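Long-range contacts in putative beta-glucosidase (Bifidobacterium adolescentis, PDB 5WAB), which hydrolyses beta-glucosidic bonds as a family 3 glycoside hydrolase and probably also removes terminal alpha-L-arabinopyranosyl units from the ginsenoside Rb2: residues A[97-102]-A[297-302]; A[114-119]-A[503-508]; A[158-163]-A[509-514]; A[330-335]-A[400-405]; A[337-342]-A[373-378]. All coordinates share one frame; numbering follows the deposited sequence.

From the N terminus, 97-102, 114-119 and 158-163 open contacts 1, 2 and 3, all within the barrel-type N-terminal domain. Contact 1 closes first, at 297-302, and ties the end of helix 83-99 to the approach to helix 301-313. Contacts 4 and 5 then open and close in the C-terminal domain, contact 5 (337-342 with 373-378) lying within the span of contact 4 (330-335 with 400-405); they share one sheet. Only afterwards do 503-508 and 509-514 close contacts 2 and 3, which cross each other and contact 1. The centres of contacts 2 and 3 are about 9 Å apart, and R114 and N115 pack on W511 where the two domains meet.

Contact 1 (A[97-102]-A[297-302]); sequences CIQEKV and YHFDVD
A single direct hydrogen bond joins 97-102 to 297-302: the backbone N-H of F299 points at the amide oxygen of Q99, in the carbonyl plane, with F299 N and Q99 OE1 2.9 Å apart and 154° at the hydrogen. Q99 reaches it because CG is anti to the backbone N (chi1 168°) and the chain runs extended. At the other end of the amide, Q99 NE2 donates to E100 OE2 over 2.9 Å, meeting the anti lone pair, while E100 OE1 is salt-bridged to K51. Bonds at both ends fix the rotation of the amide, which passes obliquely by the F299 ring with planes 19° apart and Q99 NE2 3.4 Å from F299 CE2.

The F299-Q99 bond fastens the C-terminal end of helix 83-99, in the barrel-clan domain, to the lead-in of helix 301-313, with E100 holding the amide in place; D300 is the N-cap there and its OD1 accepts from A303 N. An alanine at Q99 would probably loosen this attachment, since the acceptor for F299 N and the group alongside its ring would both go.

Apolar contact is slight, I98 CG2 approaching Y297 CD2 at 4.1 Å. Q99 N packs at the edge of the tyrosine ring.

One water donates to both Q99 OE1 and F299 O over the centre of one F299 ring face; another accepts from Y297 N and reaches I98 O weakly.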
# COMPACT_ATOMS: atom_id res chain seq x y z
N CYS A 97 9.38 -4.45 -18.58
CA CYS A 97 9.04 -3.28 -19.38
C CYS A 97 10.07 -3.06 -20.48
O CYS A 97 9.71 -2.66 -21.60
CB CYS A 97 8.95 -2.03 -18.51
SG CYS A 97 7.55 -1.97 -17.37
N ILE A 98 11.35 -3.30 -20.18
CA ILE A 98 12.40 -3.08 -21.17
C ILE A 98 12.26 -4.05 -22.34
O ILE A 98 12.50 -3.69 -23.49
CB ILE A 98 13.79 -3.18 -20.50
CG1 ILE A 98 13.97 -2.01 -19.52
CG2 ILE A 98 14.90 -3.16 -21.53
CD1 ILE A 98 15.20 -2.13 -18.65
N GLN A 99 11.86 -5.30 -22.06
CA GLN A 99 11.58 -6.24 -23.13
C GLN A 99 10.40 -5.78 -23.99
O GLN A 99 10.44 -5.89 -25.22
CB GLN A 99 11.30 -7.63 -22.56
CG GLN A 99 10.71 -8.63 -23.57
CD GLN A 99 10.44 -9.99 -22.95
OE1 GLN A 99 11.33 -10.63 -22.39
NE2 GLN A 99 9.19 -10.45 -23.05
N GLU A 100 9.36 -5.24 -23.36
CA GLU A 100 8.11 -4.95 -24.04
C GLU A 100 7.99 -3.50 -24.48
O GLU A 100 6.90 -3.07 -24.88
CB GLU A 100 6.93 -5.33 -23.13
CG GLU A 100 6.85 -6.81 -22.84
CD GLU A 100 6.59 -7.63 -24.08
OE1 GLU A 100 5.70 -7.24 -24.86
OE2 GLU A 100 7.28 -8.65 -24.29
N LYS A 101 9.08 -2.74 -24.43
CA LYS A 101 9.13 -1.36 -24.91
C LYS A 101 8.09 -0.49 -24.20
O LYS A 101 7.32 0.23 -24.83
CB LYS A 101 8.95 -1.29 -26.43
CG LYS A 101 9.73 -2.35 -27.20
CD LYS A 101 11.22 -2.39 -26.88
CE LYS A 101 11.97 -1.20 -27.43
NZ LYS A 101 13.44 -1.41 -27.20
N VAL A 102 8.06 -0.59 -22.87
CA VAL A 102 7.16 0.19 -22.02
C VAL A 102 8.01 1.14 -21.19
O VAL A 102 8.81 0.70 -20.35
CB VAL A 102 6.32 -0.72 -21.11
CG1 VAL A 102 5.52 0.13 -20.13
CG2 VAL A 102 5.40 -1.60 -21.92
N TYR A 297 15.92 -7.46 -25.91
CA TYR A 297 16.11 -7.93 -24.54
C TYR A 297 14.97 -8.84 -24.13
O TYR A 297 13.80 -8.51 -24.32
CB TYR A 297 16.23 -6.77 -23.56
CG TYR A 297 16.26 -7.26 -22.13
CD1 TYR A 297 17.43 -7.77 -21.59
CD2 TYR A 297 15.13 -7.22 -21.33
CE1 TYR A 297 17.47 -8.24 -20.28
CE2 TYR A 297 15.16 -7.68 -20.03
CZ TYR A 297 16.33 -8.19 -19.51
OH TYR A 297 16.37 -8.64 -18.21
N HIS A 298 15.32 -9.99 -23.56
CA HIS A 298 14.35 -10.95 -23.05
C HIS A 298 14.64 -11.19 -21.57
O HIS A 298 15.75 -11.57 -21.21
CB HIS A 298 14.41 -12.25 -23.83
CG HIS A 298 13.95 -12.12 -25.25
ND1 HIS A 298 14.61 -11.33 -26.17
CD2 HIS A 298 12.92 -12.69 -25.92
CE1 HIS A 298 13.99 -11.41 -27.34
NE2 HIS A 298 12.97 -12.23 -27.21
N PHE A 299 13.64 -10.96 -20.73
CA PHE A 299 13.83 -11.12 -19.29
C PHE A 299 13.79 -12.60 -18.91
O PHE A 299 13.15 -13.42 -19.58
CB PHE A 299 12.78 -10.33 -18.50
CG PHE A 299 11.36 -10.86 -18.63
CD1 PHE A 299 10.89 -11.84 -17.78
CD2 PHE A 299 10.49 -10.32 -19.57
CE1 PHE A 299 9.59 -12.31 -17.88
CE2 PHE A 299 9.19 -10.78 -19.68
CZ PHE A 299 8.74 -11.78 -18.83
N ASP A 300 14.49 -12.93 -17.83
CA ASP A 300 14.53 -14.30 -17.33
C ASP A 300 13.20 -14.63 -16.67
O ASP A 300 12.89 -14.11 -15.59
CB ASP A 300 15.69 -14.45 -16.35
CG ASP A 300 16.02 -15.90 -16.05
OD1 ASP A 300 15.13 -16.77 -16.16
OD2 ASP A 300 17.19 -16.18 -15.69
N VAL A 301 12.41 -15.49 -17.33
CA VAL A 301 11.08 -15.82 -16.81
C VAL A 301 11.20 -16.53 -15.46
O VAL A 301 10.48 -16.21 -14.51
CB VAL A 301 10.31 -16.67 -17.82
CG1 VAL A 301 9.08 -17.28 -17.17
CG2 VAL A 301 9.92 -15.84 -19.03
N ASP A 302 12.10 -17.52 -15.37
CA ASP A 302 12.22 -18.28 -14.14
C ASP A 302 12.79 -17.43 -13.01
O ASP A 302 12.38 -17.58 -11.85
CB ASP A 302 13.10 -19.51 -14.36
CG ASP A 302 12.43 -20.57 -15.22
OD1 ASP A 302 11.18 -20.62 -15.24
OD2 ASP A 302 13.16 -21.34 -15.89
O HOH W 1 14.36 -5.28 -25.81
O HOH W 2 11.22 -13.25 -21.34

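Contact 2 (A[114-119]-A[503-508]); sequences RNPLGG and NDDPSM
S507 marks the tightly packed part of the contact between 114-119 and 503-508. Its CB lies 3.6 Å above the plane of the R114 guanidinium, offset toward the rim of that face. N115 ND2 donates to S507 OG at 3.2 Å and 156°, and S507 OG in turn donates to D505 OD1 over 2.7 Å. That oxygen also accepts from S507 N on its anti lone pair, forming an Asx turn, whereas the hydroxyl meets it from above the carboxylate plane. A second Asx turn, with L117 N bonded to N115 OD1 at 2.8 Å, holds the amide of N115 in position to donate.

The watery side is looser. Two waters each donate to R114 O, one of them also to D505 OD1 and the other to D505 OD2. L117 CD1 only brushes M508 CE, at 4.0 Å. An alanine at D505 would remove the acceptor of the S507 turn and one end of both water bridges, and would probably loosen the join.

The guanidinium has its main polar partner in E522. Both segments are loops, one between strand 102-106 and helix 129-144, the other between strands 498-499 and 517-519, with Y531 of helix 528-531 against D505.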
# COMPACT_ATOMS: atom_id res chain seq x y z
N ARG A 114 -8.48 4.22 4.19
CA ARG A 114 -9.29 4.87 5.22
C ARG A 114 -10.31 3.90 5.79
O ARG A 114 -10.49 3.80 7.01
CB ARG A 114 -9.98 6.10 4.63
CG ARG A 114 -11.12 6.65 5.47
CD ARG A 114 -11.68 7.90 4.81
NE ARG A 114 -12.68 8.59 5.61
CZ ARG A 114 -13.97 8.63 5.32
NH1 ARG A 114 -14.42 8.02 4.23
NH2 ARG A 114 -14.82 9.27 6.11
N ASN A 115 -10.99 3.16 4.91
CA ASN A 115 -11.98 2.18 5.29
C ASN A 115 -11.71 0.88 4.53
O ASN A 115 -11.52 0.92 3.30
CB ASN A 115 -13.39 2.70 4.98
CG ASN A 115 -14.47 1.76 5.46
OD1 ASN A 115 -14.60 0.65 4.97
ND2 ASN A 115 -15.25 2.22 6.43
N PRO A 116 -11.68 -0.27 5.21
CA PRO A 116 -11.32 -1.52 4.54
C PRO A 116 -12.29 -1.95 3.46
O PRO A 116 -11.98 -2.86 2.70
CB PRO A 116 -11.27 -2.54 5.69
CG PRO A 116 -12.18 -1.97 6.71
CD PRO A 116 -12.04 -0.48 6.62
N LEU A 117 -13.47 -1.32 3.38
CA LEU A 117 -14.43 -1.62 2.32
C LEU A 117 -14.05 -1.00 0.99
O LEU A 117 -14.73 -1.28 -0.01
CB LEU A 117 -15.83 -1.14 2.72
CG LEU A 117 -16.51 -1.82 3.91
CD1 LEU A 117 -17.86 -1.16 4.13
CD2 LEU A 117 -16.66 -3.32 3.69
N GLY A 118 -13.02 -0.17 0.95
CA GLY A 118 -12.60 0.47 -0.28
C GLY A 118 -12.28 -0.51 -1.39
O GLY A 118 -11.50 -1.44 -1.20
N GLY A 119 -12.89 -0.31 -2.56
CA GLY A 119 -12.78 -1.28 -3.64
C GLY A 119 -11.37 -1.50 -4.15
O GLY A 119 -11.06 -2.58 -4.67
N ASN A 503 -18.63 -1.41 11.96
CA ASN A 503 -19.24 -0.28 12.65
C ASN A 503 -18.37 0.25 13.78
O ASN A 503 -18.77 1.22 14.43
CB ASN A 503 -20.62 -0.67 13.19
CG ASN A 503 -21.63 -0.84 12.08
OD1 ASN A 503 -21.40 -0.42 10.95
ND2 ASN A 503 -22.76 -1.45 12.40
N ASP A 504 -17.22 -0.36 14.05
CA ASP A 504 -16.26 0.22 14.97
C ASP A 504 -15.38 1.26 14.31
O ASP A 504 -14.81 2.11 15.00
CB ASP A 504 -15.39 -0.88 15.60
CG ASP A 504 -16.21 -1.90 16.38
OD1 ASP A 504 -17.30 -1.54 16.87
OD2 ASP A 504 -15.76 -3.05 16.50
N ASP A 505 -15.24 1.20 12.98
CA ASP A 505 -14.38 2.12 12.25
C ASP A 505 -14.92 3.54 12.35
O ASP A 505 -16.10 3.78 12.04
CB ASP A 505 -14.28 1.71 10.78
CG ASP A 505 -13.13 2.39 10.05
OD1 ASP A 505 -13.04 3.63 10.09
OD2 ASP A 505 -12.33 1.66 9.43
N PRO A 506 -14.10 4.51 12.76
CA PRO A 506 -14.61 5.88 12.95
C PRO A 506 -15.01 6.56 11.65
O PRO A 506 -15.62 7.64 11.70
CB PRO A 506 -13.44 6.60 13.61
CG PRO A 506 -12.24 5.86 13.14
CD PRO A 506 -12.66 4.42 13.06
N SER A 507 -14.68 5.97 10.50
CA SER A 507 -15.06 6.51 9.20
C SER A 507 -16.42 6.00 8.71
O SER A 507 -16.98 6.58 7.77
CB SER A 507 -14.01 6.14 8.15
OG SER A 507 -14.05 4.75 7.89
N MET A 508 -16.95 4.93 9.31
CA MET A 508 -18.16 4.32 8.78
C MET A 508 -19.33 5.28 8.82
O MET A 508 -20.24 5.21 7.98
CB MET A 508 -18.47 3.05 9.57
CG MET A 508 -19.48 2.16 8.92
SD MET A 508 -19.00 1.76 7.23
CE MET A 508 -20.31 0.62 6.80
O HOH W 3 -10.53 4.77 10.11
O HOH W 4 -9.32 1.72 8.55

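Contact 3 (A[158-163]-A[509-514]); sequences NNQETD and INWPGE
Hydrogen bonding between 158-163 and 509-514 centres on the amide nitrogen of Q160. Q160 NE2 donates to P512 O across the contact, 2.7 Å away at 160°, and to T162 O of its own segment at 3.1 Å. Both acceptors lie close to the amide plane and offer a lone pair; their directions from NE2 differ enough that each must take a different N-H. The two bonds therefore fix the amide in rotation and close a small bend in the Q160 to T162 backbone. CG of Q160 occupies the crowded position between the backbone N and the carbonyl carbon (chi1 72°), and the extended chain beyond it carries the amide to P512.

Packing comes from W511 and P512, joined by a cis peptide bond. The tip of the indole faces the bend: W511 CH2 is 3.5 Å from Q160 CB, with amide and indole planes 69° apart. N159 O lies in the plane of the indole at its edge, 3.4 Å from W511 CH2. T162 CB meets P512 CB at 3.7 Å, with T162 CG2 alongside, while T162 OG1 is turned to D420.

R114 and N115 also pack on the indole. The segment 158-163 follows barrel strand 149-155 at its C-terminal end, so the arrangement belongs to the seam between barrel and C-terminal domain, the region in which family 3 enzymes form their active site.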
# COMPACT_ATOMS: atom_id res chain seq x y z
N ASN A 158 -7.78 9.35 -2.76
CA ASN A 158 -8.68 8.50 -3.53
C ASN A 158 -8.88 7.21 -2.73
O ASN A 158 -8.26 6.18 -2.99
CB ASN A 158 -8.11 8.22 -4.92
CG ASN A 158 -9.07 7.45 -5.82
OD1 ASN A 158 -10.22 7.19 -5.45
ND2 ASN A 158 -8.58 7.02 -6.97
N ASN A 159 -9.80 7.27 -1.76
CA ASN A 159 -9.94 6.22 -0.75
C ASN A 159 -11.23 5.42 -0.89
O ASN A 159 -11.55 4.62 -0.00
CB ASN A 159 -9.85 6.85 0.64
CG ASN A 159 -8.73 7.87 0.74
OD1 ASN A 159 -8.98 9.08 0.81
ND2 ASN A 159 -7.49 7.39 0.76
N GLN A 160 -12.00 5.64 -1.95
CA GLN A 160 -13.23 4.89 -2.19
C GLN A 160 -13.53 4.88 -3.68
O GLN A 160 -13.07 5.74 -4.44
CB GLN A 160 -14.41 5.47 -1.41
CG GLN A 160 -14.91 6.78 -1.93
CD GLN A 160 -15.91 7.40 -0.99
OE1 GLN A 160 -15.69 7.41 0.22
NE2 GLN A 160 -17.01 7.90 -1.53
N GLU A 161 -14.29 3.87 -4.10
CA GLU A 161 -14.73 3.76 -5.49
C GLU A 161 -16.10 4.40 -5.71
O GLU A 161 -16.40 4.83 -6.82
CB GLU A 161 -14.81 2.29 -5.91
CG GLU A 161 -13.47 1.60 -6.07
CD GLU A 161 -12.62 2.24 -7.16
OE1 GLU A 161 -12.83 1.91 -8.34
OE2 GLU A 161 -11.76 3.08 -6.82
N THR A 162 -16.92 4.45 -4.66
CA THR A 162 -18.28 4.96 -4.77
C THR A 162 -18.27 6.43 -5.18
O THR A 162 -17.80 7.29 -4.44
CB THR A 162 -19.00 4.77 -3.44
OG1 THR A 162 -19.04 3.37 -3.13
CG2 THR A 162 -20.41 5.31 -3.51
N ASP A 163 -18.83 6.70 -6.37
CA ASP A 163 -18.94 8.05 -6.92
C ASP A 163 -17.57 8.71 -7.07
O ASP A 163 -17.43 9.93 -6.93
CB ASP A 163 -19.85 8.92 -6.05
CG ASP A 163 -20.41 10.12 -6.80
OD1 ASP A 163 -20.42 10.08 -8.05
OD2 ASP A 163 -20.83 11.09 -6.13
N ILE A 509 -19.33 6.20 9.78
CA ILE A 509 -20.36 7.22 9.86
C ILE A 509 -20.33 8.11 8.61
O ILE A 509 -21.38 8.53 8.11
CB ILE A 509 -20.18 8.01 11.17
CG1 ILE A 509 -21.37 8.92 11.46
CG2 ILE A 509 -18.87 8.79 11.19
CD1 ILE A 509 -21.27 9.55 12.83
N ASN A 510 -19.14 8.39 8.09
CA ASN A 510 -19.01 9.18 6.87
C ASN A 510 -18.50 8.31 5.72
O ASN A 510 -17.43 8.58 5.16
CB ASN A 510 -18.05 10.35 7.08
CG ASN A 510 -18.61 11.40 8.00
OD1 ASN A 510 -19.56 12.10 7.66
ND2 ASN A 510 -18.00 11.54 9.17
N TRP A 511 -19.25 7.27 5.37
CA TRP A 511 -18.87 6.34 4.33
C TRP A 511 -20.12 5.77 3.67
O TRP A 511 -20.98 5.22 4.39
CB TRP A 511 -18.00 5.22 4.89
CG TRP A 511 -17.63 4.18 3.90
CD1 TRP A 511 -18.37 3.09 3.54
CD2 TRP A 511 -16.41 4.11 3.14
NE1 TRP A 511 -17.70 2.35 2.60
CE2 TRP A 511 -16.49 2.95 2.34
CE3 TRP A 511 -15.26 4.90 3.07
CZ2 TRP A 511 -15.47 2.57 1.47
CZ3 TRP A 511 -14.24 4.53 2.20
CH2 TRP A 511 -14.36 3.37 1.41
N PRO A 512 -20.27 5.86 2.34
CA PRO A 512 -19.34 6.48 1.38
C PRO A 512 -19.65 7.93 1.05
O PRO A 512 -19.16 8.44 0.04
CB PRO A 512 -19.53 5.62 0.14
CG PRO A 512 -20.99 5.30 0.18
CD PRO A 512 -21.36 5.17 1.64
N GLY A 513 -20.46 8.58 1.87
CA GLY A 513 -20.86 9.94 1.61
C GLY A 513 -22.20 10.02 0.90
O GLY A 513 -22.88 9.02 0.67
N GLU A 514 -22.55 11.24 0.53
CA GLU A 514 -23.86 11.52 -0.04
C GLU A 514 -23.81 12.82 -0.83
O GLU A 514 -23.03 13.72 -0.50
CB GLU A 514 -24.92 11.62 1.05
CG GLU A 514 -24.73 12.84 1.92
CD GLU A 514 -25.47 12.75 3.22
OE1 GLU A 514 -25.55 11.63 3.77
OE2 GLU A 514 -25.96 13.79 3.70

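Contact 4 (A[330-335]-A[400-405]); sequences ANAKIA and NADVVL
Strands 334-337 and 403-409 are parallel neighbours in the central sheet of the family 3 C-terminal domain, and this contact covers the start of their pairing. The ladder is read from its bonds: A335 N donates to V403 O at 3.0 Å and 165°, then A335 O accepts from L405 N at 2.8 Å. I334 pairs with V403, and A335 with V404.

Ahead of the regular strands, K333 O receives two donors, D402 N at 2.7 Å and V403 N through a weak, longer bond. The side chain of D402 turns back on the same residue: K333 N donates to D402 OD2 over 3.0 Å at 172°, nearly straight, although the nitrogen stands above the carboxylate plane. CG of D402 lies beside its own backbone N (chi1 -67°), and this brings the carboxylate over K333.

On the face carrying A335 and V404, small side chains meet closely, A335 CB lying 3.6 Å from A401 CB beneath A398 of helix 388-399. On the I334 and V403 face, I334 CG2 touches L405 CD1 at 3.8 Å, and V445 of the next strand covers V403 and L405.

The chemistry is thus mainly backbone pairing. D402 supplies an acceptor that lengthens the bonded run by one N-H beyond the ladder, and its interaction with that peptide would probably help to stabilise the negative charge.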
# COMPACT_ATOMS: atom_id res chain seq x y z
N ALA A 330 4.03 -32.98 6.59
CA ALA A 330 4.31 -33.36 5.20
C ALA A 330 4.05 -34.84 4.88
O ALA A 330 3.74 -35.17 3.73
CB ALA A 330 5.75 -33.01 4.83
N ASN A 331 4.21 -35.74 5.85
CA ASN A 331 3.89 -37.15 5.66
C ASN A 331 2.48 -37.48 6.14
O ASN A 331 2.07 -38.64 6.08
CB ASN A 331 4.92 -38.05 6.37
CG ASN A 331 4.95 -37.85 7.86
OD1 ASN A 331 4.23 -37.02 8.42
ND2 ASN A 331 5.80 -38.62 8.53
N ALA A 332 1.74 -36.48 6.61
CA ALA A 332 0.42 -36.63 7.19
C ALA A 332 -0.63 -36.85 6.10
O ALA A 332 -0.40 -36.55 4.92
CB ALA A 332 0.06 -35.40 8.02
N LYS A 333 -1.78 -37.37 6.51
CA LYS A 333 -2.91 -37.56 5.61
C LYS A 333 -3.68 -36.25 5.52
O LYS A 333 -4.36 -35.85 6.48
CB LYS A 333 -3.79 -38.72 6.08
CG LYS A 333 -4.89 -39.13 5.10
CD LYS A 333 -5.65 -40.34 5.62
CE LYS A 333 -6.60 -40.89 4.58
NZ LYS A 333 -7.65 -39.91 4.14
N ILE A 334 -3.59 -35.58 4.38
CA ILE A 334 -4.08 -34.22 4.22
C ILE A 334 -5.43 -34.26 3.52
O ILE A 334 -5.63 -35.03 2.56
CB ILE A 334 -3.07 -33.36 3.44
CG1 ILE A 334 -1.63 -33.63 3.89
CG2 ILE A 334 -3.39 -31.88 3.59
CD1 ILE A 334 -1.39 -33.28 5.34
N ALA A 335 -6.35 -33.45 4.00
CA ALA A 335 -7.62 -33.21 3.32
C ALA A 335 -7.66 -31.75 2.90
O ALA A 335 -7.71 -30.86 3.75
CB ALA A 335 -8.80 -33.54 4.23
N ASN A 400 -11.49 -38.55 7.25
CA ASN A 400 -10.38 -39.46 7.08
C ASN A 400 -9.12 -38.64 6.80
O ASN A 400 -8.63 -38.61 5.67
CB ASN A 400 -10.68 -40.43 5.93
CG ASN A 400 -12.09 -41.00 5.99
OD1 ASN A 400 -12.60 -41.34 7.06
ND2 ASN A 400 -12.74 -41.07 4.83
N ALA A 401 -8.61 -37.97 7.82
CA ALA A 401 -7.43 -37.14 7.59
C ALA A 401 -6.82 -36.66 8.90
O ALA A 401 -7.54 -36.41 9.88
CB ALA A 401 -7.76 -35.92 6.71
N ASP A 402 -5.50 -36.51 8.89
CA ASP A 402 -4.80 -35.94 10.03
C ASP A 402 -5.10 -34.45 10.15
O ASP A 402 -5.49 -33.97 11.22
CB ASP A 402 -3.29 -36.16 9.90
CG ASP A 402 -2.90 -37.62 10.00
OD1 ASP A 402 -3.61 -38.39 10.69
OD2 ASP A 402 -1.88 -38.00 9.40
N VAL A 403 -4.92 -33.71 9.06
CA VAL A 403 -5.12 -32.27 9.04
C VAL A 403 -5.94 -31.93 7.80
O VAL A 403 -5.75 -32.53 6.74
CB VAL A 403 -3.79 -31.49 9.03
CG1 VAL A 403 -4.03 -30.00 9.17
CG2 VAL A 403 -2.87 -31.98 10.14
N VAL A 404 -6.86 -30.98 7.94
CA VAL A 404 -7.66 -30.49 6.82
C VAL A 404 -7.23 -29.05 6.55
O VAL A 404 -7.29 -28.20 7.44
CB VAL A 404 -9.17 -30.60 7.08
CG1 VAL A 404 -9.53 -30.10 8.45
CG2 VAL A 404 -9.95 -29.85 6.02
N LEU A 405 -6.76 -28.81 5.33
CA LEU A 405 -6.40 -27.47 4.86
C LEU A 405 -7.58 -26.93 4.08
O LEU A 405 -7.82 -27.33 2.93
CB LEU A 405 -5.14 -27.53 4.01
CG LEU A 405 -3.91 -28.10 4.73
CD1 LEU A 405 -2.70 -28.17 3.80
CD2 LEU A 405 -3.60 -27.28 5.97

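Contact 5 (A[337-342]-A[373-378]); sequences IGEFAR and VAFAPG
F375 CE2 stands 3.6 Å above one face of the R342 guanidinium, over its centre, with the two planes steeply inclined at 69°. At the guanidinium edge lies E339, gripped side-on: R342 NH2 reaches E339 OE1 in a 2.7 Å salt bridge at 171°, and R342 NE bonds to E339 OE2 at 3.1 Å. Both oxygens use syn lone pairs; OE1 lies in the guanidinium plane and OE2 is tilted from it, and the two bonds together restrain its rotation. Around the F375 ring, P377 N lies over one face, offset toward the rim, while G338 O is at the edge, 3.5 Å from F375 CE1. The P377 ring in turn touches the ion pair, P377 CG being 3.4 Å from R342 NH2.

In the backbone, I337 and A376 form a parallel bridge, and G338 N donates to A376 O at 3.2 Å. G338 has a strongly positive phi (119°), at which a CB would collide with the preceding carbonyl.

Strand 373-376 is outermost in the sheet, beside 334-337. L363 of helix 362-368 packs on A341, R342 and F375, while helix 388-399 brings A394 to I337 and E393 to A376 and P377.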
# COMPACT_ATOMS: atom_id res chain seq x y z
N ILE A 337 -9.71 -28.85 1.21
CA ILE A 337 -11.11 -28.49 0.96
C ILE A 337 -11.19 -27.02 0.57
O ILE A 337 -10.53 -26.18 1.18
CB ILE A 337 -12.01 -28.79 2.18
CG1 ILE A 337 -11.94 -30.26 2.56
CG2 ILE A 337 -13.45 -28.40 1.90
CD1 ILE A 337 -12.78 -30.60 3.76
N GLY A 338 -12.00 -26.73 -0.44
CA GLY A 338 -12.18 -25.35 -0.88
C GLY A 338 -11.72 -25.19 -2.32
O GLY A 338 -10.60 -25.54 -2.69
N GLU A 339 -12.62 -24.64 -3.14
CA GLU A 339 -12.36 -24.49 -4.57
C GLU A 339 -11.17 -23.56 -4.84
O GLU A 339 -10.59 -23.62 -5.92
CB GLU A 339 -13.62 -23.97 -5.27
CG GLU A 339 -13.53 -23.89 -6.79
CD GLU A 339 -13.18 -25.22 -7.42
OE1 GLU A 339 -13.66 -26.26 -6.92
OE2 GLU A 339 -12.43 -25.23 -8.42
N PHE A 340 -10.81 -22.70 -3.88
CA PHE A 340 -9.65 -21.84 -4.05
C PHE A 340 -8.37 -22.64 -4.24
O PHE A 340 -7.41 -22.15 -4.85
CB PHE A 340 -9.50 -20.90 -2.85
CG PHE A 340 -10.61 -19.90 -2.71
CD1 PHE A 340 -10.68 -18.80 -3.56
CD2 PHE A 340 -11.56 -20.03 -1.72
CE1 PHE A 340 -11.70 -17.87 -3.42
CE2 PHE A 340 -12.58 -19.10 -1.58
CZ PHE A 340 -12.65 -18.02 -2.43
N ALA A 341 -8.33 -23.87 -3.72
CA ALA A 341 -7.13 -24.69 -3.86
C ALA A 341 -6.95 -25.19 -5.29
O ALA A 341 -5.82 -25.43 -5.71
CB ALA A 341 -7.19 -25.87 -2.89
N ARG A 342 -8.04 -25.37 -6.03
CA ARG A 342 -7.96 -25.77 -7.43
C ARG A 342 -8.07 -24.60 -8.39
O ARG A 342 -7.36 -24.56 -9.40
CB ARG A 342 -9.01 -26.83 -7.74
CG ARG A 342 -8.98 -27.33 -9.17
CD ARG A 342 -10.00 -28.42 -9.39
NE ARG A 342 -11.31 -28.10 -8.85
CZ ARG A 342 -12.36 -28.90 -8.94
NH1 ARG A 342 -12.24 -30.07 -9.57
NH2 ARG A 342 -13.53 -28.55 -8.43
N VAL A 373 -2.96 -36.11 -1.21
CA VAL A 373 -4.04 -35.49 -0.47
C VAL A 373 -5.36 -36.00 -1.03
O VAL A 373 -5.41 -36.64 -2.08
CB VAL A 373 -3.99 -33.95 -0.53
CG1 VAL A 373 -2.59 -33.44 -0.23
CG2 VAL A 373 -4.46 -33.45 -1.89
N ALA A 374 -6.44 -35.72 -0.30
CA ALA A 374 -7.80 -35.92 -0.78
C ALA A 374 -8.44 -34.55 -0.93
O ALA A 374 -8.48 -33.77 0.03
CB ALA A 374 -8.60 -36.80 0.19
N PHE A 375 -8.93 -34.25 -2.13
CA PHE A 375 -9.50 -32.95 -2.42
C PHE A 375 -11.02 -33.04 -2.53
O PHE A 375 -11.56 -34.00 -3.08
CB PHE A 375 -8.92 -32.38 -3.71
CG PHE A 375 -9.61 -31.12 -4.17
CD1 PHE A 375 -9.46 -29.94 -3.47
CD2 PHE A 375 -10.36 -31.12 -5.34
CE1 PHE A 375 -10.08 -28.78 -3.90
CE2 PHE A 375 -10.97 -29.97 -5.78
CZ PHE A 375 -10.83 -28.79 -5.06
N ALA A 376 -11.69 -32.02 -2.00
CA ALA A 376 -13.12 -31.86 -2.15
C ALA A 376 -13.36 -30.37 -2.35
O ALA A 376 -12.88 -29.55 -1.54
CB ALA A 376 -13.90 -32.39 -0.94
N PRO A 377 -14.08 -29.98 -3.41
CA PRO A 377 -14.33 -28.54 -3.61
C PRO A 377 -15.08 -27.91 -2.46
O PRO A 377 -14.77 -26.79 -2.06
CB PRO A 377 -15.15 -28.51 -4.91
CG PRO A 377 -14.86 -29.82 -5.59
CD PRO A 377 -14.66 -30.81 -4.48
N GLY A 378 -16.06 -28.62 -1.90
CA GLY A 378 -16.84 -28.11 -0.78
C GLY A 378 -17.87 -27.07 -1.14
O GLY A 378 -19.02 -27.17 -0.73